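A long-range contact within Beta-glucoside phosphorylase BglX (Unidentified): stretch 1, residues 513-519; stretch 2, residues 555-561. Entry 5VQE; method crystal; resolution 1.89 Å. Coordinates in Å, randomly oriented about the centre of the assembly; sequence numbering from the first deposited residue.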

# COMPACT_ATOMS: atom_id res chain seq x y z
N ASN A 513 -0.95 8.90 10.95
CA ASN A 513 -1.25 7.89 11.96
C ASN A 513 -2.48 8.28 12.77
O ASN A 513 -2.50 9.37 13.37
N PRO A 514 -3.53 7.46 12.80
CA PRO A 514 -4.75 7.83 13.54
C PRO A 514 -4.67 7.59 15.04
O PRO A 514 -5.63 7.92 15.75
N TYR A 515 -3.57 7.05 15.54
CA TYR A 515 -3.47 6.62 16.93
C TYR A 515 -2.62 7.54 17.79
O TYR A 515 -2.17 7.12 18.87
N HIS A 516 -2.38 8.78 17.37
CA HIS A 516 -1.42 9.62 18.09
C HIS A 516 -1.91 10.01 19.49
O HIS A 516 -1.10 10.44 20.31
N LEU A 517 -3.20 9.85 19.79
CA LEU A 517 -3.61 10.03 21.18
C LEU A 517 -2.88 9.08 22.12
O LEU A 517 -2.91 9.30 23.34
N VAL A 518 -2.21 8.04 21.59
CA VAL A 518 -1.35 7.18 22.41
C VAL A 518 -0.23 7.99 23.04
O VAL A 518 0.13 7.78 24.20
N ASP A 519 0.34 8.92 22.28
CA ASP A 519 1.50 9.67 22.74
C ASP A 519 1.17 11.09 23.19
O ASP A 519 2.02 11.73 23.83
N PRO A 555 -12.65 4.94 11.08
CA PRO A 555 -12.76 3.53 10.67
C PRO A 555 -11.98 2.57 11.54
O PRO A 555 -11.81 1.40 11.17
N VAL A 556 -11.52 3.08 12.69
CA VAL A 556 -10.63 2.42 13.62
C VAL A 556 -10.94 3.04 14.98
O VAL A 556 -11.59 4.08 15.06
N ASP A 557 -10.52 2.37 16.06
CA ASP A 557 -10.65 2.98 17.39
C ASP A 557 -9.46 3.89 17.63
O ASP A 557 -8.36 3.40 17.92
N PRO A 558 -9.62 5.22 17.54
CA PRO A 558 -8.45 6.10 17.67
C PRO A 558 -7.87 6.13 19.07
O PRO A 558 -6.72 6.57 19.24
N PHE A 559 -8.61 5.67 20.07
CA PHE A 559 -8.12 5.68 21.43
C PHE A 559 -7.26 4.47 21.76
O PHE A 559 -6.52 4.51 22.75
N ALA A 560 -7.32 3.42 20.95
CA ALA A 560 -6.45 2.26 21.10
C ALA A 560 -6.51 1.70 22.52
O ALA A 560 -5.49 1.42 23.16
N GLY A 561 -7.73 1.55 23.02
CA GLY A 561 -7.93 1.00 24.35
C GLY A 561 -7.58 1.93 25.49
O GLY A 561 -7.28 1.47 26.59

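Which side chains build the apolar contact? Tyr515 covers the most ground: its CA-to-CB bond points sideways, but chi1 in the m well brings the ring end nearer. There Tyr515 CE2 lies 3.1 Å from Val556 CG1, very tight for carbon atoms, while Tyr515 CD2 is 4.3 Å from Ala560 CB. Val556 points toward stretch 1 with chi1 at 125°, between wells, and its CG1 also meets Pro514 CG at 4.4 Å.

What closes the other end? Leu517, chi1 m and chi2 t, points toward stretch 2 and sets CD1 3.7 Å from Phe559 CE1. The CA-to-CB bond of Phe559 points away, yet with chi1 m the end of the side chain comes nearer, to this contact. Val518, in t, adds CG2 at 4.0 Å from Ala560 CB.

Do polar groups join the stretches directly? No hydrogen bond crosses directly; a water bridges the stretches, donating to Pro514 O (2.7 Å) and Pro558 O (2.7 Å) and accepting from Leu517 N (3.0 Å). Asp557 O sits at the Tyr515 ring edge, 3.3 Å from CE2.

What steadies each stretch? Tyr515 N donates to Asn513 OD1 at 2.9 Å. In the type I turn from Asp557 to Ala560, Phe559 N donates to Asp557 OD1 at 3.2 Å, while Asp557, in t, points away from stretch 1.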

# COMPACT_ATOMS: atom_id res chain seq x y z
CB ASN A 513 -0.04 7.72 12.87
CG ASN A 513 -0.19 6.57 13.86
OD1 ASN A 513 -1.27 6.03 14.04
ND2 ASN A 513 0.90 6.22 14.53
CB PRO A 514 -5.81 6.93 12.91
CG PRO A 514 -5.03 5.69 12.59
CD PRO A 514 -3.70 6.18 12.10
CB TYR A 515 -2.91 5.20 17.00
CG TYR A 515 -3.73 4.18 16.25
CD1 TYR A 515 -3.20 3.52 15.16
CD2 TYR A 515 -5.03 3.91 16.62
CE1 TYR A 515 -3.95 2.59 14.46
CE2 TYR A 515 -5.79 2.98 15.94
CZ TYR A 515 -5.24 2.33 14.86
OH TYR A 515 -6.01 1.41 14.17
CB HIS A 516 -1.09 10.87 17.29
CG HIS A 516 -0.06 10.65 16.23
ND1 HIS A 516 1.06 9.87 16.43
CD2 HIS A 516 0.02 11.10 14.96
CE1 HIS A 516 1.79 9.86 15.33
NE2 HIS A 516 1.18 10.60 14.42
CB LEU A 517 -5.13 9.84 21.31
CG LEU A 517 -5.99 11.02 20.85
CD1 LEU A 517 -7.46 10.65 20.83
CD2 LEU A 517 -5.78 12.27 21.72
CB VAL A 518 -0.79 6.04 21.54
CG1 VAL A 518 0.40 5.35 22.24
CG2 VAL A 518 -1.87 5.02 21.23
CB ASP A 519 2.57 9.70 21.64
CG ASP A 519 3.26 8.36 21.46
OD1 ASP A 519 3.71 7.79 22.48
OD2 ASP A 519 3.35 7.86 20.32
CB PRO A 555 -12.18 3.56 9.25
CG PRO A 555 -11.09 4.59 9.35
CD PRO A 555 -11.57 5.63 10.35
CB VAL A 556 -9.18 2.67 13.14
CG1 VAL A 556 -8.34 3.29 14.20
CG2 VAL A 556 -8.57 1.41 12.54
CB ASP A 557 -10.71 1.92 18.49
CG ASP A 557 -10.77 2.54 19.89
OD1 ASP A 557 -11.13 3.73 20.01
OD2 ASP A 557 -10.45 1.83 20.87
CB PRO A 558 -8.98 7.48 17.25
CG PRO A 558 -10.44 7.41 17.51
CD PRO A 558 -10.86 5.98 17.31
CB PHE A 559 -9.31 5.80 22.39
CG PHE A 559 -10.14 7.02 22.14
CD1 PHE A 559 -9.77 8.24 22.68
CD2 PHE A 559 -11.25 6.97 21.32
CE1 PHE A 559 -10.52 9.38 22.44
CE2 PHE A 559 -12.00 8.10 21.07
CZ PHE A 559 -11.64 9.31 21.63
CB ALA A 560 -5.01 2.62 20.72
O HOH W 1 -5.55 8.78 18.32